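Local atomic coordinates of probable amino acid aminotransferase (Mycobacterium tuberculosis, PDB entry 6Q1S), a protein that belongs to the class IV aminotransferase family and binds 4'-deoxy-4'-aminopyridoxal-5'-phosphate, forming an assembly of two chains. Residues A57-L62 with A148-L153; E34-R39 with L91-S96. All blocks are in the same frame, centred on the assembly; numbering follows the deposited sequence.

Overall arrangement
From the N terminus the chain passes strand 3-6 and helix 24-27 before strand 31-39, which supplies residues 34-39, and then runs through helix 46-59, whose end supplies residues 57-62. Contact 2 closes when the chain, after helix 67-84, returns in strand 89-96 and residues 91-96 pair with 34-39. Contact 1 closes later, when residues 148-153, in the loop between helices 139-142 and 156-166, reach the end of helix 46-59. The two closures therefore cross. Contact 2 joins two adjacent inner strands of the five-stranded antiparallel sheet; contact 1 holds the pocket loop to a helix end. They meet where Lys151 CD packs on Glu34 OE2 at 3.7 Å, and both touch the second subunit.

Contact 1 (A57-L62 with A148-L153); sequences ARLMDL and ASAKTL. With PMP (4'-deoxy-4'-aminopyridoxal-5'-phosphate), chain G.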
loop_
_atom_site.group_PDB
_atom_site.type_symbol
_atom_site.label_atom_id
_atom_site.label_comp_id
_atom_site.label_asym_id
_atom_site.label_seq_id
_atom_site.Cartn_x
_atom_site.Cartn_y
_atom_site.Cartn_z
ATOM N N ALA B 57 10.781 -2.865 10.174
ATOM C CA ALA B 57 11.900 -2.205 9.509
ATOM C C ALA B 57 12.830 -3.220 8.853
ATOM O O ALA B 57 13.371 -2.965 7.771
ATOM C CB ALA B 57 12.666 -1.335 10.504
ATOM N N ARG B 58 13.027 -4.377 9.491
ATOM C CA ARG B 58 13.893 -5.398 8.910
ATOM C C ARG B 58 13.274 -6.001 7.657
ATOM O O ARG B 58 13.963 -6.202 6.651
ATOM C CB ARG B 58 14.167 -6.504 9.928
ATOM C CG ARG B 58 15.219 -7.509 9.473
ATOM C CD ARG B 58 15.249 -8.737 10.368
ATOM N NE ARG B 58 13.931 -9.361 10.453
ATOM C CZ ARG B 58 13.674 -10.488 11.110
ATOM N NH1 ARG B 58 14.644 -11.127 11.750
ATOM N NH2 ARG B 58 12.439 -10.974 11.130
ATOM N N LEU B 59 11.972 -6.289 7.699
ATOM C CA LEU B 59 11.278 -6.812 6.529
ATOM C C LEU B 59 11.235 -5.813 5.384
ATOM O O LEU B 59 11.053 -6.218 4.231
ATOM C CB LEU B 59 9.855 -7.222 6.906
ATOM C CG LEU B 59 9.735 -8.427 7.839
ATOM C CD1 LEU B 59 8.397 -8.418 8.559
ATOM C CD2 LEU B 59 9.918 -9.717 7.058
ATOM N N MET B 60 11.402 -4.525 5.669
ATOM C CA MET B 60 11.329 -3.486 4.653
ATOM C C MET B 60 12.696 -2.947 4.266
ATOM O O MET B 60 12.770 -1.933 3.564
ATOM C CB MET B 60 10.426 -2.353 5.133
ATOM C CG MET B 60 8.956 -2.700 5.039
ATOM S SD MET B 60 8.332 -2.403 3.379
ATOM C CE MET B 60 8.282 -0.617 3.378
ATOM N N ASP B 61 13.772 -3.606 4.699
ATOM C CA ASP B 61 15.137 -3.197 4.371
ATOM C C ASP B 61 15.369 -1.734 4.735
ATOM O O ASP B 61 16.017 -0.979 4.007
ATOM C CB ASP B 61 15.446 -3.462 2.898
ATOM C CG ASP B 61 15.254 -4.917 2.522
ATOM O OD1 ASP B 61 15.816 -5.790 3.218
ATOM O OD2 ASP B 61 14.535 -5.191 1.540
ATOM N N LEU B 62 14.828 -1.341 5.852
ATOM C CA LEU B 62 14.941 -0.037 6.471
ATOM C C LEU B 62 16.032 -0.057 7.532
ATOM O O LEU B 62 16.292 -1.099 8.141
ATOM C CB LEU B 62 13.612 0.373 7.113
ATOM C CG LEU B 62 12.579 0.962 6.156
ATOM C CD1 LEU B 62 11.199 0.965 6.790
ATOM C CD2 LEU B 62 12.990 2.368 5.766
ATOM N N ALA B 148 3.594 -9.577 4.176
ATOM C CA ALA B 148 2.273 -9.443 4.779
ATOM C C ALA B 148 2.320 -9.266 6.292
ATOM O O ALA B 148 1.327 -8.826 6.879
ATOM C CB ALA B 148 1.413 -10.658 4.434
ATOM N N SER B 149 3.438 -9.588 6.934
ATOM C CA SER B 149 3.573 -9.406 8.374
ATOM C C SER B 149 4.136 -8.044 8.749
ATOM O O SER B 149 4.301 -7.767 9.941
ATOM C CB SER B 149 4.456 -10.508 8.969
ATOM O OG SER B 149 5.785 -10.411 8.488
ATOM N N ALA B 150 4.431 -7.190 7.772
ATOM C CA ALA B 150 4.990 -5.871 8.026
ATOM C C ALA B 150 3.871 -4.840 8.062
ATOM O O ALA B 150 3.033 -4.791 7.155
ATOM C CB ALA B 150 6.020 -5.497 6.958
ATOM N N LYS B 151 3.864 -4.018 9.110
ATOM C CA LYS B 151 2.896 -2.933 9.255
ATOM C C LYS B 151 3.449 -1.713 8.533
ATOM O O LYS B 151 4.164 -0.893 9.109
ATOM C CB LYS B 151 2.630 -2.648 10.726
ATOM C CG LYS B 151 1.404 -1.797 10.982
ATOM C CD LYS B 151 1.217 -1.553 12.469
ATOM C CE LYS B 151 0.134 -0.520 12.721
ATOM N NZ LYS B 151 -1.087 -0.818 11.922
ATOM N N THR B 152 3.115 -1.592 7.253
ATOM C CA THR B 152 3.642 -0.530 6.411
ATOM C C THR B 152 2.663 0.634 6.337
ATOM O O THR B 152 1.514 0.550 6.773
ATOM C CB THR B 152 3.942 -1.048 5.000
ATOM O OG1 THR B 152 2.716 -1.215 4.278
ATOM C CG2 THR B 152 4.669 -2.382 5.067
ATOM N N LEU B 153 3.145 1.741 5.778
ATOM C CA LEU B 153 2.325 2.924 5.552
ATOM C C LEU B 153 1.434 2.804 4.325
ATOM O O LEU B 153 0.727 3.761 4.001
ATOM C CB LEU B 153 3.216 4.159 5.407
ATOM C CG LEU B 153 4.004 4.578 6.646
ATOM C CD1 LEU B 153 5.088 5.574 6.279
ATOM C CD2 LEU B 153 3.055 5.177 7.661
HETATM N N1 PMP G . -4.020 -6.299 11.763
HETATM C C2 PMP G . -3.815 -5.192 11.011
HETATM C C2A PMP G . -3.770 -5.299 9.509
HETATM C C3 PMP G . -3.634 -3.870 11.661
HETATM O O3 PMP G . -3.426 -2.742 10.928
HETATM C C4 PMP G . -3.688 -3.824 13.140
HETATM C C4A PMP G . -3.516 -2.527 13.895
HETATM N N4A PMP G . -4.596 -1.597 13.523
HETATM C C5 PMP G . -3.919 -5.106 13.846
HETATM C C6 PMP G . -4.070 -6.276 13.107
HETATM C C5A PMP G . -3.984 -5.140 15.357
HETATM O O4P PMP G . -2.705 -4.812 15.897
HETATM P P PMP G . -2.581 -4.054 17.312
HETATM O O1P PMP G . -3.284 -2.722 17.203
HETATM O O2P PMP G . -3.234 -4.903 18.378
HETATM O O3P PMP G . -1.122 -3.844 17.635
#
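Leu59 turns a methyl group onto a hydroxyl: its CD1 lies 3.3 Å from Ser149 OG, an apolar-to-polar meeting in a contact without a single hydrogen bond between 57-62 and 148-153. Ser149 OG stands between its own backbone N and carbonyl carbon (chi1 65°). The same CD1 also rests on Ala150 CB, 4.1 Å away, and the alpha carbons of Leu59 and Ala150 are the nearest pair. Met60 continues the apolar seam. A bend at chi2 (-83°) sets its SD 4.0 Å from Thr152 CG2, the two side chains crossing at about a right angle. The helix that carries Leu59, with Met60 just past its end, closes in a Schellman motif, with Leu62 N bonded to Ala57 O at 2.9 Å and Asp61 N to Arg58 O. Asp61, the C-prime residue with positive phi, directs its carboxylate to Arg163 and Arg167 of the second subunit through salt bridges at OD2. Across the contact, Lys151 points away from the helix end, with CG anti to its backbone N (chi1 -165°). Its chain stays extended until a bend at chi4, and NZ makes a weak hydrogen bond of 3.2 Å to O3 of 4'-deoxy-4'-aminopyridoxal-5'-phosphate. Tyr155 OH is a second, also weak, partner of Lys151 NZ and itself bonds to the ligand.

Contact 2 (E34-R39 with L91-S96); sequences ETLLVR and LRLIYS
Glu34 O is approached by two neighbouring groups of the facing strand: Leu93 N donates a hydrogen bond of 2.9 Å, and Arg92 CA adds a CA-H...O contact at 3.2 Å. This is regular antiparallel beta pairing inside the five-stranded sheet, the N-to-C directions of the short segments making 156°. Glu34 with Leu93 and Leu36 with Leu91 are hydrogen-bonded pairs, and Thr35 with Arg92 between them is non-hydrogen-bonded. Glu34 N returns a bond of 3.1 Å to Leu93 O. At the other pair Leu91 N donates to Leu36 O at 2.8 Å, while Leu36 N donates to Leu91 O over a modelled length too short to be taken literally.

The two faces differ sharply. On one, Thr35 and Arg92 lie side by side and point the same way, Thr35 OG1 resting 3.3 Å from Arg92 CG; the guanidinium forms a salt bridge through NH1 with Glu100 OE2 of the second subunit. The other face is largely leucine, covered by helices 46-59 and 67-84. Glu34 begins there too, its CB against Leu93 CD1 at 3.8 Å, but the chain bends at chi2 (-66°) and its end leads away from the facing strand. Its OE2 forms a salt bridge with Arg52, which also bonds to 4'-deoxy-4'-aminopyridoxal-5'-phosphate, making Glu34 a second-shell residue of that pocket. Leu36 crosses Leu93 at about a right angle, CD1 to CG at 3.7 Å, and the same Leu36 CD1 meets Leu91 CD2. The other methyl of Leu91, CD1, meets Val38 CG2 at 4.2 Å, where the two side chains cross obliquely.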
loop_
_atom_site.group_PDB
_atom_site.type_symbol
_atom_site.label_atom_id
_atom_site.label_comp_id
_atom_site.label_asym_id
_atom_site.label_seq_id
_atom_site.Cartn_x
_atom_site.Cartn_y
_atom_site.Cartn_z
ATOM N N GLU B 34 3.569 2.477 13.575
ATOM C CA GLU B 34 2.939 1.842 14.719
ATOM C C GLU B 34 1.918 2.804 15.302
ATOM O O GLU B 34 2.050 4.022 15.170
ATOM C CB GLU B 34 3.965 1.449 15.792
ATOM C CG GLU B 34 4.753 0.192 15.470
ATOM C CD GLU B 34 3.881 -1.046 15.447
ATOM O OE1 GLU B 34 2.927 -1.114 16.251
ATOM O OE2 GLU B 34 4.148 -1.950 14.629
ATOM N N THR B 35 0.899 2.250 15.953
ATOM C CA THR B 35 -0.144 3.046 16.586
ATOM C C THR B 35 -0.253 2.649 18.048
ATOM O O THR B 35 -0.405 1.465 18.364
ATOM C CB THR B 35 -1.499 2.867 15.891
ATOM O OG1 THR B 35 -1.434 3.406 14.565
ATOM C CG2 THR B 35 -2.596 3.580 16.668
ATOM N N LEU B 36 -0.176 3.640 18.932
ATOM C CA LEU B 36 -0.213 3.412 20.366
ATOM C C LEU B 36 -1.325 4.246 20.980
ATOM O O LEU B 36 -1.669 5.319 20.478
ATOM C CB LEU B 36 1.122 3.772 21.034
ATOM C CG LEU B 36 2.375 2.990 20.635
ATOM C CD1 LEU B 36 3.001 3.570 19.377
ATOM C CD2 LEU B 36 3.377 2.982 21.777
ATOM N N LEU B 37 -1.883 3.738 22.073
ATOM C CA LEU B 37 -2.939 4.421 22.805
ATOM C C LEU B 37 -2.364 5.034 24.075
ATOM O O LEU B 37 -1.678 4.353 24.845
ATOM C CB LEU B 37 -4.076 3.457 23.149
ATOM C CG LEU B 37 -5.244 4.032 23.954
ATOM C CD1 LEU B 37 -6.114 4.927 23.085
ATOM C CD2 LEU B 37 -6.065 2.911 24.568
ATOM N N VAL B 38 -2.631 6.319 24.281
ATOM C CA VAL B 38 -2.274 6.998 25.520
ATOM C C VAL B 38 -3.479 6.938 26.450
ATOM O O VAL B 38 -4.545 7.475 26.131
ATOM C CB VAL B 38 -1.846 8.450 25.261
ATOM C CG1 VAL B 38 -1.662 9.190 26.577
ATOM C CG2 VAL B 38 -0.561 8.487 24.451
ATOM N N ARG B 39 -3.310 6.289 27.599
ATOM C CA ARG B 39 -4.392 6.135 28.562
ATOM C C ARG B 39 -3.836 6.284 29.969
ATOM O O ARG B 39 -2.852 5.627 30.323
ATOM C CB ARG B 39 -5.091 4.777 28.410
ATOM C CG ARG B 39 -6.023 4.434 29.562
ATOM C CD ARG B 39 -6.648 3.054 29.406
ATOM N NE ARG B 39 -7.790 3.065 28.493
ATOM C CZ ARG B 39 -8.618 2.039 28.320
ATOM N NH1 ARG B 39 -8.438 0.915 28.999
ATOM N NH2 ARG B 39 -9.634 2.139 27.473
ATOM N N LEU B 91 -1.357 7.937 19.507
ATOM C CA LEU B 91 0.060 8.173 19.271
ATOM C C LEU B 91 0.546 7.235 18.174
ATOM O O LEU B 91 0.344 6.019 18.256
ATOM C CB LEU B 91 0.865 7.965 20.556
ATOM C CG LEU B 91 2.320 8.436 20.559
ATOM C CD1 LEU B 91 2.679 9.049 21.902
ATOM C CD2 LEU B 91 3.243 7.276 20.248
ATOM N N ARG B 92 1.191 7.801 17.156
ATOM C CA ARG B 92 1.651 7.033 16.009
ATOM C C ARG B 92 3.118 7.330 15.739
ATOM O O ARG B 92 3.557 8.477 15.850
ATOM C CB ARG B 92 0.823 7.344 14.752
ATOM C CG ARG B 92 -0.462 6.535 14.644
ATOM C CD ARG B 92 -1.364 7.054 13.532
ATOM N NE ARG B 92 -1.732 8.458 13.685
ATOM C CZ ARG B 92 -2.420 9.143 12.776
ATOM N NH1 ARG B 92 -2.819 8.548 11.659
ATOM N NH2 ARG B 92 -2.710 10.421 12.980
ATOM N N LEU B 93 3.872 6.285 15.403
ATOM C CA LEU B 93 5.279 6.392 15.028
ATOM C C LEU B 93 5.401 6.212 13.522
ATOM O O LEU B 93 5.094 5.136 13.004
ATOM C CB LEU B 93 6.118 5.337 15.749
ATOM C CG LEU B 93 5.649 4.947 17.146
ATOM C CD1 LEU B 93 6.426 3.745 17.655
ATOM C CD2 LEU B 93 5.818 6.123 18.076
ATOM N N ILE B 94 5.854 7.247 12.824
ATOM C CA ILE B 94 5.997 7.206 11.372
ATOM C C ILE B 94 7.473 7.046 11.039
ATOM O O ILE B 94 8.301 7.872 11.440
ATOM C CB ILE B 94 5.416 8.464 10.710
ATOM C CG1 ILE B 94 3.999 8.730 11.222
ATOM C CG2 ILE B 94 5.423 8.313 9.194
ATOM C CD1 ILE B 94 3.000 7.660 10.842
ATOM N N TYR B 95 7.805 5.985 10.306
ATOM C CA TYR B 95 9.187 5.647 9.968
ATOM C C TYR B 95 9.227 5.331 8.475
ATOM O O TYR B 95 8.842 4.237 8.054
ATOM C CB TYR B 95 9.685 4.476 10.810
ATOM C CG TYR B 95 11.162 4.180 10.674
ATOM C CD1 TYR B 95 12.092 5.206 10.573
ATOM C CD2 TYR B 95 11.628 2.872 10.678
ATOM C CE1 TYR B 95 13.444 4.935 10.455
ATOM C CE2 TYR B 95 12.976 2.591 10.565
ATOM C CZ TYR B 95 13.880 3.624 10.454
ATOM O OH TYR B 95 15.225 3.346 10.341
ATOM N N SER B 96 9.702 6.287 7.683
ATOM C CA SER B 96 9.723 6.172 6.235
ATOM C C SER B 96 11.152 6.067 5.724
ATOM O O SER B 96 12.112 6.393 6.426
ATOM C CB SER B 96 9.038 7.379 5.587
ATOM O OG SER B 96 9.660 7.721 4.361
#